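Local coordinates for putative methyltransferase (Emericella variicolor, PDB 7DMB), which binds S-adenosyl-L-homocysteine and probably acts as a trans-acting methyltransferase in the biosynthesis of the polyketide calbistrin, at residues Val161-Val164 with Lys165-Lys169; Thr81-Lys84 with Pro85-Lys89; Asp151-Val154 with Asp155-Gly159. All coordinates share one frame; numbering follows the deposited sequence.

Contact 1: Val161-Val164 with Lys165-Lys169; sequences VKLV and KVLLK
The carbonyl of Leu163 receives the amide of Leu167 in a short hydrogen bond, Leu167 N to Leu163 O 2.8 Å, and one residue earlier Val166 N reaches Lys162 O at 3.1 Å. These are the i to i+4 bonds of the short helix 163-168, with Lys162 at the N-cap position. The bond to Lys162 O is straight at the hydrogen, 164°, although the donor stands 26° out of the carbonyl plane. The next bond, from Leu168 N to Val164 O, is weak and bent.

Two faces of this turn and a half carry the packing. On one, Leu163 and Leu167 meet obliquely, Leu163 CG lying 4.1 Å from Leu167 CD1; both are buried, Leu163 against Leu326 and Leu327. On the other, exposed face, Val164 and Leu168 run side by side in the same direction. Val164 CG1, anti to the backbone N (chi1 176°), is the branch that meets Leu168 CG, at 4.0 Å. The short helix thereby joins helix 140-157, where Leu163 touches Val149 and Val166 touches Asn152, to helix 172-181, where Leu167 and Leu168 both reach Leu173.

Ahead of the helix, Val161 is still in extended conformation and turns both methyls toward the first helical turn, its side chain roughly perpendicular to those of Lys165 and Val166. Val161 CG1 meets Val166 CG2 at 4.0 Å, while the aliphatic part of Lys165 passes the other methyl, with Val161 CG2 3.8 Å from Lys165 CD.

Contact 2: Thr81-Lys84 with Pro85-Lys89; sequences TCTK and PHFEK
Phe87 lays one edge of its ring along the start of Lys84, Phe87 CD1 standing 3.6 Å from Lys84 CB and close to the backbone N of the same lysine, near the ring plane. The two side chains run side by side in the same direction. Farther along that edge, Thr83 OG1 lies 3.8 Å from Phe87 CE1; this hydroxyl is hydrogen-bonded to the carbonyl of Val157. The lysine also borders His86, whose ring meets Lys84 CD at its edge, with His86 CE1 3.6 Å away. The imidazole is carried over one face of the Phe87 ring because its CG sits between the backbone N and the carbonyl carbon (chi1 79°). There His86 NE2 lies 3.2 Å above the phenyl plane, toward the rim, and is hydrogen-bonded to Leu326 O.

The turn leads from helix 56-79 into helix 85-101, with Lys84 as N-cap residue and Pro85 opening the first turn. Lys84 O takes two weak backbone bonds, from the amides of Phe87 and Glu88. Cys82 packs against the first turn: its CB lies 3.6 Å from Glu88 CG and also meets Phe87 CB, and its SG lies near Phe87 O. A water gives hydrogen bonds to Cys82 O and Glu88 OE1, the latter at 3.1 Å.

On the inner side the contact combines apolar and ring contacts with two hydrogen bonds to backbone carbonyls, while on the outer side the water links loop to helix. The carboxylate of Glu88, in the first turn of helix 85-101, probably interacts favourably with the N-terminal end of the helix dipole.

Contact 3: Asp151-Val154 with Asp155-Gly159; sequences DNVV and DIVEG
A single water joins the side chains of Asn152 and Asp155, giving one hydrogen bond to Asn152 OD1 at 2.7 Å and another to Asp155 OD2 at 2.5 Å. It bridges i to i+3 across one turn near the end of helix 140-157, which closes in a Schellman motif: Gly159, with positive phi, is the C' residue, its N bonded to Ile156 O, while Arg160 N reaches Asp155 O. The other atom of each bridged group has its own partner: Asn152 ND2 is hydrogen-bonded to Arg148 O, and Asp155 OD1 forms a salt bridge with Arg160.

Inside the helix, Val157 N meets Val153 O at 2.7 Å, almost linearly at the hydrogen (171°), and the amides of Ile156 and Glu158 follow the same i to i+4 pattern. Asn152 CB touches the tip of Ile156, whose chain reaches back with CG1 beside the backbone N (chi1 -64°). The buried Val153 and Val157 lie side by side; Val153 leans on Met73 and Leu77 of helix 56-79.

Glu158, the first residue to leave the helix, lies alongside Val154. Its OE1 forms a salt bridge with Arg160, and OE2 accepts a hydrogen bond from Thr81 N. Val154 CG1 sits over one face of the carboxylate, 3.7 Å from Glu158 CD.

Overall arrangement
Contact 3 lies between the other two, its centre about 10 Å from each, whereas the centres of contacts 1 and 2 are about 17 Å apart and their nearest atoms about 6 Å. The hydroxyl of Thr83 binds Val157 O, and Glu158 OE2 bonds Thr81 N, so the end of helix 140-157 is tied to the loop of contact 2. Toward contact 1, Asp155 O probably receives a hydrogen bond from Val161 N, and Ile156 packs on Val161 and Leu163. Of the three, contact 1 comes near the ligand: the side chain of Val164 lies about 9 Å from the bound S-adenosyl-L-homocysteine, and that of Leu168 about 6 Å from the side chain of its binding residue Thr209.

Contact 1: Val161-Val164 with Lys165-Lys169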
loop_
_atom_site.group_PDB
_atom_site.type_symbol
_atom_site.label_atom_id
_atom_site.label_comp_id
_atom_site.label_asym_id
_atom_site.label_seq_id
_atom_site.Cartn_x
_atom_site.Cartn_y
_atom_site.Cartn_z
ATOM N N VAL A 161 -1.641 19.564 14.994
ATOM C CA VAL A 161 -1.748 18.122 15.147
ATOM C C VAL A 161 -1.180 17.470 13.892
ATOM O O VAL A 161 -1.254 18.025 12.788
ATOM C CB VAL A 161 -3.209 17.672 15.444
ATOM C CG1 VAL A 161 -4.088 17.753 14.217
ATOM C CG2 VAL A 161 -3.240 16.240 16.012
ATOM N N LYS A 162 -0.572 16.298 14.080
ATOM C CA LYS A 162 -0.028 15.530 12.972
ATOM C C LYS A 162 -1.123 14.686 12.329
ATOM O O LYS A 162 -2.034 14.209 13.004
ATOM C CB LYS A 162 1.107 14.621 13.456
ATOM C CG LYS A 162 2.237 15.344 14.174
ATOM C CD LYS A 162 3.179 16.012 13.176
ATOM C CE LYS A 162 4.311 16.739 13.878
ATOM N NZ LYS A 162 5.209 17.322 12.868
ATOM N N LEU A 163 -1.022 14.506 11.007
ATOM C CA LEU A 163 -1.911 13.582 10.301
ATOM C C LEU A 163 -1.795 12.156 10.841
ATOM O O LEU A 163 -2.807 11.501 11.096
ATOM C CB LEU A 163 -1.603 13.588 8.803
ATOM C CG LEU A 163 -2.466 12.647 7.953
ATOM C CD1 LEU A 163 -3.941 13.073 7.985
ATOM C CD2 LEU A 163 -1.988 12.562 6.508
ATOM N N VAL A 164 -0.569 11.641 10.973
ATOM C CA VAL A 164 -0.385 10.251 11.394
ATOM C C VAL A 164 -1.048 10.008 12.739
ATOM O O VAL A 164 -1.710 8.982 12.942
ATOM C CB VAL A 164 1.112 9.878 11.436
ATOM C CG1 VAL A 164 1.292 8.454 11.983
ATOM C CG2 VAL A 164 1.729 9.978 10.056
ATOM N N LYS A 165 -0.888 10.950 13.675
ATOM C CA LYS A 165 -1.562 10.836 14.966
ATOM C C LYS A 165 -3.073 10.771 14.784
ATOM O O LYS A 165 -3.751 9.925 15.384
ATOM C CB LYS A 165 -1.193 12.016 15.861
ATOM C CG LYS A 165 -1.619 11.810 17.300
ATOM C CD LYS A 165 -2.237 13.062 17.907
ATOM C CE LYS A 165 -2.798 12.745 19.286
ATOM N NZ LYS A 165 -2.678 13.904 20.213
ATOM N N VAL A 166 -3.612 11.658 13.939
ATOM C CA VAL A 166 -5.032 11.640 13.617
ATOM C C VAL A 166 -5.446 10.264 13.113
ATOM O O VAL A 166 -6.471 9.716 13.530
ATOM C CB VAL A 166 -5.352 12.751 12.599
ATOM C CG1 VAL A 166 -6.664 12.455 11.861
ATOM C CG2 VAL A 166 -5.396 14.096 13.299
ATOM N N LEU A 167 -4.636 9.661 12.244
ATOM C CA LEU A 167 -5.015 8.372 11.682
ATOM C C LEU A 167 -4.729 7.206 12.623
ATOM O O LEU A 167 -5.291 6.125 12.433
ATOM C CB LEU A 167 -4.313 8.150 10.339
ATOM C CG LEU A 167 -4.607 9.199 9.252
ATOM C CD1 LEU A 167 -3.983 8.819 7.896
ATOM C CD2 LEU A 167 -6.096 9.409 9.114
ATOM N N LEU A 168 -3.883 7.405 13.638
ATOM C CA LEU A 168 -3.557 6.318 14.556
ATOM C C LEU A 168 -4.719 5.995 15.479
ATOM O O LEU A 168 -4.872 4.843 15.892
ATOM C CB LEU A 168 -2.321 6.669 15.390
ATOM C CG LEU A 168 -0.951 6.505 14.728
ATOM C CD1 LEU A 168 0.182 6.631 15.761
ATOM C CD2 LEU A 168 -0.871 5.188 13.970
ATOM N N LYS A 169 -5.554 6.985 15.793
ATOM C CA LYS A 169 -6.586 6.805 16.801
ATOM C C LYS A 169 -7.471 5.601 16.488
ATOM O O LYS A 169 -7.855 5.366 15.336
ATOM C CB LYS A 169 -7.442 8.063 16.913
ATOM C CG LYS A 169 -8.524 7.976 17.974
ATOM C CD LYS A 169 -9.003 9.369 18.344
ATOM C CE LYS A 169 -10.074 9.358 19.418
ATOM N NZ LYS A 169 -11.437 9.323 18.862
#

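Contact 2: Thr81-Lys84 with Pro85-Lys89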
loop_
_atom_site.group_PDB
_atom_site.type_symbol
_atom_site.label_atom_id
_atom_site.label_comp_id
_atom_site.label_asym_id
_atom_site.label_seq_id
_atom_site.Cartn_x
_atom_site.Cartn_y
_atom_site.Cartn_z
ATOM N N THR A 81 -4.305 28.915 7.538
ATOM C CA THR A 81 -2.907 29.257 7.313
ATOM C C THR A 81 -2.132 27.973 7.035
ATOM O O THR A 81 -1.801 27.224 7.956
ATOM C CB THR A 81 -2.333 29.993 8.518
ATOM O OG1 THR A 81 -3.108 31.172 8.769
ATOM C CG2 THR A 81 -0.880 30.375 8.265
ATOM N N CYS A 82 -1.833 27.722 5.760
ATOM C CA CYS A 82 -0.952 26.617 5.375
ATOM C C CYS A 82 0.477 26.937 5.788
ATOM O O CYS A 82 1.136 27.789 5.179
ATOM C CB CYS A 82 -1.047 26.369 3.871
ATOM S SG CYS A 82 -2.581 25.554 3.435
ATOM N N THR A 83 0.965 26.243 6.816
ATOM C CA THR A 83 2.209 26.614 7.475
ATOM C C THR A 83 3.448 26.007 6.840
ATOM O O THR A 83 4.560 26.416 7.188
ATOM C CB THR A 83 2.167 26.211 8.945
ATOM O OG1 THR A 83 1.786 24.835 9.037
ATOM C CG2 THR A 83 1.182 27.078 9.695
ATOM N N LYS A 84 3.294 25.039 5.953
ATOM C CA LYS A 84 4.401 24.428 5.241
ATOM C C LYS A 84 4.118 24.502 3.754
ATOM O O LYS A 84 2.957 24.587 3.347
ATOM C CB LYS A 84 4.605 22.967 5.666
ATOM C CG LYS A 84 5.099 22.807 7.090
ATOM C CD LYS A 84 5.511 21.367 7.384
ATOM C CE LYS A 84 6.371 21.292 8.639
ATOM N NZ LYS A 84 7.048 22.594 8.915
ATOM N N PRO A 85 5.159 24.483 2.912
ATOM C CA PRO A 85 4.911 24.522 1.461
ATOM C C PRO A 85 4.043 23.376 0.964
ATOM O O PRO A 85 3.200 23.598 0.091
ATOM C CB PRO A 85 6.329 24.470 0.858
ATOM C CG PRO A 85 7.239 24.929 1.963
ATOM C CD PRO A 85 6.598 24.443 3.228
ATOM N N HIS A 86 4.202 22.161 1.505
ATOM C CA HIS A 86 3.427 21.036 0.987
ATOM C C HIS A 86 1.953 21.111 1.377
ATOM O O HIS A 86 1.110 20.535 0.677
ATOM C CB HIS A 86 4.035 19.699 1.425
ATOM C CG HIS A 86 3.717 19.307 2.839
ATOM N ND1 HIS A 86 4.512 19.661 3.907
ATOM C CD2 HIS A 86 2.703 18.567 3.350
ATOM C CE1 HIS A 86 3.988 19.175 5.020
ATOM N NE2 HIS A 86 2.894 18.502 4.709
ATOM N N PHE A 87 1.616 21.800 2.467
ATOM C CA PHE A 87 0.205 22.000 2.775
ATOM C C PHE A 87 -0.440 22.868 1.709
ATOM O O PHE A 87 -1.599 22.648 1.336
ATOM C CB PHE A 87 0.036 22.643 4.157
ATOM C CG PHE A 87 0.416 21.743 5.297
ATOM C CD1 PHE A 87 1.148 22.235 6.372
ATOM C CD2 PHE A 87 0.019 20.409 5.314
ATOM C CE1 PHE A 87 1.501 21.403 7.436
ATOM C CE2 PHE A 87 0.366 19.581 6.371
ATOM C CZ PHE A 87 1.108 20.080 7.434
ATOM N N GLU A 88 0.313 23.860 1.214
ATOM C CA GLU A 88 -0.132 24.698 0.106
ATOM C C GLU A 88 -0.327 23.876 -1.157
ATOM O O GLU A 88 -1.277 24.101 -1.915
ATOM C CB GLU A 88 0.892 25.803 -0.154
ATOM C CG GLU A 88 1.062 26.829 0.952
ATOM C CD GLU A 88 2.196 27.790 0.642
ATOM O OE1 GLU A 88 3.314 27.573 1.162
ATOM O OE2 GLU A 88 1.977 28.740 -0.152
ATOM N N LYS A 89 0.586 22.938 -1.416
ATOM C CA LYS A 89 0.443 22.060 -2.572
ATOM C C LYS A 89 -0.840 21.245 -2.477
ATOM O O LYS A 89 -1.560 21.093 -3.475
ATOM C CB LYS A 89 1.657 21.139 -2.674
ATOM C CG LYS A 89 2.991 21.891 -2.765
ATOM C CD LYS A 89 4.012 21.112 -3.585
ATOM C CE LYS A 89 5.310 21.896 -3.736
ATOM N NZ LYS A 89 6.186 21.785 -2.536
HETATM O O HOH W 1 4.236 27.971 4.098
#

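Contact 3: Asp151-Val154 with Asp155-Gly159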
loop_
_atom_site.group_PDB
_atom_site.type_symbol
_atom_site.label_atom_id
_atom_site.label_comp_id
_atom_site.label_asym_id
_atom_site.label_seq_id
_atom_site.Cartn_x
_atom_site.Cartn_y
_atom_site.Cartn_z
ATOM N N ASP A 151 -12.054 16.572 9.104
ATOM C CA ASP A 151 -12.399 17.064 10.426
ATOM C C ASP A 151 -11.214 17.696 11.144
ATOM O O ASP A 151 -11.418 18.414 12.125
ATOM C CB ASP A 151 -12.971 15.901 11.245
ATOM C CG ASP A 151 -13.648 16.353 12.509
ATOM O OD1 ASP A 151 -14.464 17.301 12.471
ATOM O OD2 ASP A 151 -13.345 15.757 13.553
ATOM N N ASN A 152 -9.987 17.458 10.681
ATOM C CA ASN A 152 -8.797 17.969 11.352
ATOM C C ASN A 152 -7.927 18.835 10.452
ATOM O O ASN A 152 -6.845 19.244 10.878
ATOM C CB ASN A 152 -7.940 16.816 11.890
ATOM C CG ASN A 152 -8.620 16.044 12.969
ATOM O OD1 ASN A 152 -8.532 16.397 14.149
ATOM N ND2 ASN A 152 -9.305 14.969 12.583
ATOM N N VAL A 153 -8.364 19.116 9.225
ATOM C CA VAL A 153 -7.442 19.637 8.218
ATOM C C VAL A 153 -6.800 20.944 8.679
ATOM O O VAL A 153 -5.583 21.133 8.533
ATOM C CB VAL A 153 -8.158 19.780 6.862
ATOM C CG1 VAL A 153 -9.342 20.713 6.964
ATOM C CG2 VAL A 153 -7.172 20.229 5.797
ATOM N N VAL A 154 -7.583 21.841 9.289
ATOM C CA VAL A 154 -7.042 23.127 9.738
ATOM C C VAL A 154 -5.998 22.925 10.831
ATOM O O VAL A 154 -4.891 23.459 10.747
ATOM C CB VAL A 154 -8.170 24.068 10.207
ATOM C CG1 VAL A 154 -7.571 25.289 10.974
ATOM C CG2 VAL A 154 -9.024 24.531 9.005
ATOM N N ASP A 155 -6.331 22.155 11.869
ATOM C CA ASP A 155 -5.330 21.815 12.878
ATOM C C ASP A 155 -4.098 21.174 12.254
ATOM O O ASP A 155 -2.992 21.326 12.777
ATOM C CB ASP A 155 -5.908 20.862 13.925
ATOM C CG ASP A 155 -6.774 21.569 14.946
ATOM O OD1 ASP A 155 -6.879 22.806 14.892
ATOM O OD2 ASP A 155 -7.359 20.875 15.804
ATOM N N ILE A 156 -4.263 20.456 11.146
ATOM C CA ILE A 156 -3.108 19.809 10.534
ATOM C C ILE A 156 -2.276 20.824 9.750
ATOM O O ILE A 156 -1.067 20.956 9.984
ATOM C CB ILE A 156 -3.548 18.615 9.664
ATOM C CG1 ILE A 156 -4.191 17.522 10.535
ATOM C CG2 ILE A 156 -2.351 18.056 8.861
ATOM C CD1 ILE A 156 -4.971 16.477 9.762
ATOM N N VAL A 157 -2.902 21.588 8.842
ATOM C CA VAL A 157 -2.099 22.524 8.045
ATOM C C VAL A 157 -1.587 23.682 8.883
ATOM O O VAL A 157 -0.635 24.360 8.476
ATOM C CB VAL A 157 -2.853 23.096 6.828
ATOM C CG1 VAL A 157 -3.380 21.982 5.929
ATOM C CG2 VAL A 157 -3.962 24.050 7.279
ATOM N N GLU A 158 -2.180 23.936 10.042
ATOM C CA GLU A 158 -1.648 24.976 10.906
ATOM C C GLU A 158 -0.662 24.447 11.942
ATOM O O GLU A 158 -0.225 25.217 12.807
ATOM C CB GLU A 158 -2.789 25.730 11.578
ATOM C CG GLU A 158 -3.698 26.379 10.535
ATOM C CD GLU A 158 -4.571 27.491 11.078
ATOM O OE1 GLU A 158 -4.685 27.642 12.323
ATOM O OE2 GLU A 158 -5.154 28.213 10.243
ATOM N N GLY A 159 -0.295 23.165 11.872
ATOM C CA GLY A 159 0.782 22.638 12.703
ATOM C C GLY A 159 0.432 22.378 14.148
ATOM O O GLY A 159 1.329 22.353 14.995
HETATM O O HOH W 2 -8.535 19.030 14.654
#